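Local coordinates for SusD superfamily protein (Bacteroides fragilis, PDB 3L22) that probably binds glycans at the bacterial outer membrane as a SusD-family protein, and can bind zinc ions, at residues A203-M208 against A328-D333; S249-P254 against P323-A328. One frame throughout, in Å; residues are numbered along the deposited sequence.

Contact 1: residues A203-M208 against A328-D333; sequences ANMLKM and AETLLD. With EDO (1,2-ethanediol), chain B; EDO (1,2-ethanediol), chain Z.
Residues Met205 and Met208 of helix 200-213 reach across to Glu329, Thr330 and Asp333 of helix 327-339, the two short axes running in roughly the same direction, 33° apart and 11.2 Å at closest approach. This is a helix-helix contact of the SusD fold. It packs a helix from the N-terminal half of the protein against one from the C-terminal SusD region. The wide axis spacing is bridged by two selenomethionines. Met205 has CG beside its backbone N (chi1 -75°), and bends at chi2 and chi3 fold the chain so that SE meets Thr330 while CE turns to Glu329. The selenium lies 3.2 Å from Thr330 OG1, and the two side chains cross at about a right angle. The methyl CE of Met205 lies 3.5 Å from Glu329 CD. Further along, Met208 stays extended until it bends at chi3, and rests both SE and CE against CB of Asp333. The two carboxylates lie close together, and each also has a charged partner elsewhere, Arg209 for Glu329 and Lys385 for Asp333. An ethanediol, probably from the crystallisation liquor, lies beside both. Glu329 OE2 and Asp333 OD2 are 2.6 Å apart, a spacing at which one of the two acids probably holds a proton. The Met205 methyl packs beside this pair, with CE 3.8 Å from Asp333 OD2.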
loop_
_atom_site.group_PDB
_atom_site.type_symbol
_atom_site.label_atom_id
_atom_site.label_comp_id
_atom_site.label_asym_id
_atom_site.label_seq_id
_atom_site.Cartn_x
_atom_site.Cartn_y
_atom_site.Cartn_z
ATOM N N ALA A 203 -2.778 -4.303 -11.684
ATOM C CA ALA A 203 -4.152 -3.860 -11.706
ATOM C C ALA A 203 -5.051 -4.870 -10.960
ATOM O O ALA A 203 -5.937 -4.487 -10.199
ATOM C CB ALA A 203 -4.615 -3.671 -13.146
ATOM N N ASN A 204 -4.815 -6.153 -11.205
ATOM C CA ASN A 204 -5.573 -7.213 -10.550
ATOM C C ASN A 204 -5.301 -7.321 -9.057
ATOM O O ASN A 204 -6.210 -7.627 -8.276
ATOM C CB ASN A 204 -5.322 -8.551 -11.257
ATOM C CG ASN A 204 -6.110 -8.681 -12.566
ATOM O OD1 ASN A 204 -7.280 -8.342 -12.597
ATOM N ND2 ASN A 204 -5.477 -9.213 -13.632
HETATM N N MSE A 205 -4.069 -7.029 -8.645
HETATM C CA MSE A 205 -3.749 -6.965 -7.213
HETATM C C MSE A 205 -4.554 -5.839 -6.547
HETATM O O MSE A 205 -5.105 -6.033 -5.466
HETATM C CB MSE A 205 -2.248 -6.742 -6.976
HETATM C CG MSE A 205 -1.404 -7.964 -7.225
HETATM SE SE MSE A 205 -1.868 -9.416 -5.998
HETATM C CE MSE A 205 -1.251 -8.558 -4.316
ATOM N N LEU A 206 -4.626 -4.673 -7.192
ATOM C CA LEU A 206 -5.368 -3.552 -6.610
ATOM C C LEU A 206 -6.878 -3.899 -6.563
ATOM O O LEU A 206 -7.573 -3.586 -5.593
ATOM C CB LEU A 206 -5.137 -2.241 -7.390
ATOM C CG LEU A 206 -5.714 -0.955 -6.791
ATOM C CD1 LEU A 206 -5.386 -0.816 -5.290
ATOM C CD2 LEU A 206 -5.248 0.284 -7.581
ATOM N N LYS A 207 -7.358 -4.523 -7.631
ATOM C CA LYS A 207 -8.742 -4.932 -7.726
ATOM C C LYS A 207 -9.021 -5.953 -6.604
ATOM O O LYS A 207 -10.002 -5.842 -5.887
ATOM C CB LYS A 207 -8.980 -5.529 -9.105
ATOM C CG LYS A 207 -10.403 -5.830 -9.475
ATOM C CD LYS A 207 -10.551 -6.335 -10.942
ATOM C CE LYS A 207 -10.220 -5.294 -11.990
ATOM N NZ LYS A 207 -10.711 -5.664 -13.357
HETATM N N MSE A 208 -8.112 -6.889 -6.387
HETATM C CA MSE A 208 -8.298 -7.808 -5.293
HETATM C C MSE A 208 -8.375 -7.102 -3.942
HETATM O O MSE A 208 -9.263 -7.417 -3.155
HETATM C CB MSE A 208 -7.228 -8.879 -5.246
HETATM C CG MSE A 208 -7.408 -9.793 -4.045
HETATM SE SE MSE A 208 -6.441 -11.492 -4.122
HETATM C CE MSE A 208 -4.897 -10.776 -4.516
ATOM N N ALA A 328 4.038 -13.013 -2.616
ATOM C CA ALA A 328 3.617 -13.539 -1.323
ATOM C C ALA A 328 2.307 -12.885 -0.892
ATOM O O ALA A 328 1.492 -13.536 -0.229
ATOM C CB ALA A 328 4.687 -13.365 -0.238
ATOM N N GLU A 329 2.088 -11.615 -1.243
ATOM C CA GLU A 329 0.829 -10.961 -0.934
ATOM C C GLU A 329 -0.349 -11.594 -1.709
ATOM O O GLU A 329 -1.448 -11.810 -1.141
ATOM C CB GLU A 329 0.846 -9.451 -1.205
ATOM C CG GLU A 329 -0.319 -8.746 -0.491
ATOM C CD GLU A 329 -0.651 -7.393 -1.079
ATOM O OE1 GLU A 329 0.298 -6.678 -1.547
ATOM O OE2 GLU A 329 -1.864 -7.047 -1.087
ATOM N N THR A 330 -0.128 -11.851 -2.996
ATOM C CA THR A 330 -1.135 -12.514 -3.829
ATOM C C THR A 330 -1.628 -13.766 -3.102
ATOM O O THR A 330 -2.822 -13.968 -2.950
ATOM C CB THR A 330 -0.572 -12.932 -5.179
ATOM O OG1 THR A 330 0.145 -11.835 -5.781
ATOM C CG2 THR A 330 -1.701 -13.492 -6.122
ATOM N N LEU A 331 -0.695 -14.577 -2.626
ATOM C CA LEU A 331 -1.020 -15.857 -1.977
ATOM C C LEU A 331 -1.739 -15.710 -0.624
ATOM O O LEU A 331 -2.724 -16.407 -0.371
ATOM C CB LEU A 331 0.273 -16.697 -1.830
ATOM C CG LEU A 331 0.930 -17.159 -3.162
ATOM C CD1 LEU A 331 2.267 -17.854 -2.919
ATOM C CD2 LEU A 331 0.017 -18.062 -3.992
ATOM N N LEU A 332 -1.243 -14.828 0.230
ATOM C CA LEU A 332 -1.856 -14.621 1.516
ATOM C C LEU A 332 -3.195 -13.897 1.407
ATOM O O LEU A 332 -4.078 -14.174 2.189
ATOM C CB LEU A 332 -0.907 -13.886 2.482
ATOM C CG LEU A 332 0.326 -14.622 2.999
ATOM C CD1 LEU A 332 1.134 -13.715 3.943
ATOM C CD2 LEU A 332 -0.022 -15.975 3.665
ATOM N N ASP A 333 -3.355 -12.984 0.450
ATOM C CA ASP A 333 -4.654 -12.350 0.199
ATOM C C ASP A 333 -5.663 -13.431 -0.261
ATOM O O ASP A 333 -6.788 -13.506 0.255
ATOM C CB ASP A 333 -4.586 -11.242 -0.884
ATOM C CG ASP A 333 -3.879 -9.917 -0.411
ATOM O OD1 ASP A 333 -3.652 -9.736 0.776
ATOM O OD2 ASP A 333 -3.526 -9.074 -1.302
HETATM C C1 EDO B . -4.112 -6.317 1.432
HETATM O O1 EDO B . -2.823 -6.889 1.366
HETATM C C2 EDO B . -4.108 -4.878 1.971
HETATM O O2 EDO B . -5.527 -4.555 2.111
HETATM C C1 EDO Z . -14.596 -5.170 -12.894
HETATM O O1 EDO Z . -13.522 -6.026 -13.264
HETATM C C2 EDO Z . -14.214 -3.833 -12.312
HETATM O O2 EDO Z . -12.840 -3.497 -12.385
#

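Contact 2: residues S249-P254 against P323-A328. With EDO (1,2-ethanediol), chain C.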
loop_
_atom_site.group_PDB
_atom_site.type_symbol
_atom_site.label_atom_id
_atom_site.label_comp_id
_atom_site.label_asym_id
_atom_site.label_seq_id
_atom_site.Cartn_x
_atom_site.Cartn_y
_atom_site.Cartn_z
ATOM N N SER A 249 8.362 -9.889 -7.660
ATOM C CA SER A 249 7.985 -8.485 -7.645
ATOM C C SER A 249 6.938 -8.198 -8.691
ATOM O O SER A 249 7.168 -8.427 -9.872
ATOM C CB SER A 249 9.226 -7.621 -7.920
ATOM O OG SER A 249 10.252 -7.917 -7.001
ATOM N N ILE A 250 5.787 -7.700 -8.266
ATOM C CA ILE A 250 4.720 -7.364 -9.196
ATOM C C ILE A 250 4.795 -5.893 -9.532
ATOM O O ILE A 250 4.862 -5.517 -10.709
ATOM C CB ILE A 250 3.328 -7.757 -8.646
ATOM C CG1 ILE A 250 3.264 -9.279 -8.395
ATOM C CG2 ILE A 250 2.247 -7.283 -9.642
ATOM C CD1 ILE A 250 2.155 -9.763 -7.469
ATOM N N PHE A 251 4.738 -5.039 -8.519
ATOM C CA PHE A 251 4.775 -3.588 -8.753
ATOM C C PHE A 251 5.515 -2.893 -7.605
ATOM O O PHE A 251 5.210 -3.156 -6.424
ATOM C CB PHE A 251 3.344 -3.020 -8.904
ATOM C CG PHE A 251 3.305 -1.540 -9.156
ATOM C CD1 PHE A 251 3.781 -1.019 -10.352
ATOM C CD2 PHE A 251 2.807 -0.653 -8.191
ATOM C CE1 PHE A 251 3.815 0.364 -10.571
ATOM C CE2 PHE A 251 2.803 0.731 -8.412
ATOM C CZ PHE A 251 3.310 1.238 -9.588
ATOM N N SER A 252 6.449 -2.009 -7.965
ATOM C CA SER A 252 7.270 -1.244 -7.029
ATOM C C SER A 252 7.523 0.139 -7.556
ATOM O O SER A 252 7.368 0.412 -8.766
ATOM C CB SER A 252 8.653 -1.892 -6.825
ATOM O OG SER A 252 8.562 -3.223 -6.384
ATOM N N LEU A 253 7.915 1.018 -6.643
ATOM C CA LEU A 253 8.306 2.398 -6.985
ATOM C C LEU A 253 9.837 2.450 -6.951
ATOM O O LEU A 253 10.443 2.253 -5.865
ATOM C CB LEU A 253 7.717 3.407 -6.001
ATOM C CG LEU A 253 6.250 3.197 -5.618
ATOM C CD1 LEU A 253 5.800 4.298 -4.589
ATOM C CD2 LEU A 253 5.419 3.227 -6.861
ATOM N N PRO A 254 10.462 2.651 -8.120
ATOM C CA PRO A 254 11.924 2.610 -8.198
ATOM C C PRO A 254 12.519 3.930 -7.786
ATOM O O PRO A 254 11.826 4.959 -7.849
ATOM C CB PRO A 254 12.173 2.361 -9.688
ATOM C CG PRO A 254 11.018 3.094 -10.349
ATOM C CD PRO A 254 9.850 2.900 -9.444
ATOM N N PRO A 323 8.370 -1.616 -2.371
ATOM C CA PRO A 323 7.541 -2.691 -2.900
ATOM C C PRO A 323 6.047 -2.496 -2.578
ATOM O O PRO A 323 5.644 -2.476 -1.388
ATOM C CB PRO A 323 8.090 -3.907 -2.175
ATOM C CG PRO A 323 8.490 -3.397 -0.839
ATOM C CD PRO A 323 8.961 -1.986 -1.066
ATOM N N ILE A 324 5.229 -2.327 -3.609
ATOM C CA ILE A 324 3.779 -2.136 -3.426
ATOM C C ILE A 324 3.077 -3.499 -3.418
ATOM O O ILE A 324 2.379 -3.813 -2.478
ATOM C CB ILE A 324 3.203 -1.204 -4.516
ATOM C CG1 ILE A 324 3.909 0.179 -4.471
ATOM C CG2 ILE A 324 1.689 -1.053 -4.413
ATOM C CD1 ILE A 324 3.802 0.951 -3.161
ATOM N N PHE A 325 3.257 -4.281 -4.475
ATOM C CA PHE A 325 2.696 -5.616 -4.594
ATOM C C PHE A 325 3.794 -6.620 -4.910
ATOM O O PHE A 325 4.574 -6.429 -5.872
ATOM C CB PHE A 325 1.688 -5.698 -5.757
ATOM C CG PHE A 325 0.554 -4.715 -5.681
ATOM C CD1 PHE A 325 -0.184 -4.551 -4.514
ATOM C CD2 PHE A 325 0.184 -3.992 -6.817
ATOM C CE1 PHE A 325 -1.236 -3.679 -4.471
ATOM C CE2 PHE A 325 -0.853 -3.115 -6.780
ATOM C CZ PHE A 325 -1.575 -2.949 -5.605
ATOM N N ARG A 326 3.839 -7.703 -4.144
ATOM C CA ARG A 326 4.647 -8.864 -4.499
ATOM C C ARG A 326 3.862 -10.144 -4.293
ATOM O O ARG A 326 2.810 -10.156 -3.609
ATOM C CB ARG A 326 5.995 -8.850 -3.749
ATOM C CG ARG A 326 5.967 -8.925 -2.291
ATOM C CD ARG A 326 7.383 -8.794 -1.743
ATOM N NE ARG A 326 7.456 -8.645 -0.304
ATOM C CZ ARG A 326 7.452 -9.641 0.602
ATOM N NH1 ARG A 326 7.356 -10.924 0.259
ATOM N NH2 ARG A 326 7.548 -9.354 1.898
ATOM N N TYR A 327 4.358 -11.225 -4.889
ATOM C CA TYR A 327 3.573 -12.444 -4.990
ATOM C C TYR A 327 3.220 -13.130 -3.663
ATOM O O TYR A 327 2.196 -13.800 -3.595
ATOM C CB TYR A 327 4.255 -13.418 -5.955
ATOM C CG TYR A 327 3.436 -14.629 -6.333
ATOM C CD1 TYR A 327 2.156 -14.510 -6.868
ATOM C CD2 TYR A 327 3.971 -15.907 -6.201
ATOM C CE1 TYR A 327 1.404 -15.634 -7.168
ATOM C CE2 TYR A 327 3.245 -17.042 -6.546
ATOM C CZ TYR A 327 1.975 -16.896 -7.031
ATOM O OH TYR A 327 1.300 -18.022 -7.373
ATOM N N ALA A 328 4.038 -13.013 -2.616
ATOM C CA ALA A 328 3.617 -13.539 -1.323
ATOM C C ALA A 328 2.307 -12.885 -0.892
ATOM O O ALA A 328 1.492 -13.536 -0.229
ATOM C CB ALA A 328 4.687 -13.365 -0.238
HETATM C C1 EDO C . -3.159 -19.975 -7.887
HETATM O O1 EDO C . -4.326 -19.834 -8.711
HETATM C C2 EDO C . -3.044 -18.845 -6.860
HETATM O O2 EDO C . -1.867 -17.983 -6.961
HETATM O O HOH W 1 7.166 -5.414 -5.623
#
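Phe251 and Phe325 face each other as an antiparallel hydrogen-bonded pair in the two-stranded sheet of 249-253 and 322-326. Each has a second residue opposite it, making two classic beta bulges. Phe325 O accepts from Ile250 N and Phe251 N, both at 3.0 Å. Phe251 O accepts in turn from Ile324 N at 2.9 Å and Phe325 N. Within each set the bond from the phenylalanine N is the straighter, 169° for Phe251 N against 144° for Ile250 N. A water also donates to Phe325 O and is hydrogen-bonded to Ser252 OG.

The bulges turn Ile250 and Ile324 toward the partner strand. Phe251 has CG anti to its backbone N (chi1 -180°), which lays its ring alongside Ile324, CD2 3.7 Å from Ile324 CB. Ile324 CG2 sits in plane at the edge of that ring and 3.8 Å above the plane of the Phe325 ring, over the centre. Leu253 CG lies 4.0 Å from Ile324 CG1. Ile250 CD1 reaches the start of helix 327-339, 3.6 Å from Arg326 C.

Farther out, the phenylalanines rest on helices 200-213 and 113-131, where Phe122 packs edge-to-face with Phe251. The side chain of Phe251 is about 6 Å from that of His197, which binds zinc with Glu119. Glu248 pairs with Arg326, at the N-cap position, and accepts from Ala328 N. Its charge would probably favour the helix start, while two doubly gripped carbonyls hold the bulges in a buried, largely hydrocarbon setting.

How the contacts relate
Both contacts are buried, about 11 and 10 Å from the centre of the chain, and their own centres are 10 Å apart. They share Ala328, and both use helix 327-339: contact 2 holds the strand that leads into it, contact 1 its first turns. Their chemistry differs. Contact 2 is tied by backbone hydrogen bonds and hydrocarbon, whereas contact 1 relies on selenomethionine packing against a hydroxyl and two acids. The two meet directly. Met205 CB packs 3.7 Å from Phe325 CD2, so Met205 joins helix 200-213 to both the small sheet and helix 327-339. Ile250 CD1, 3.3 Å from Thr330 OG1, links the sheet to helix 327-339.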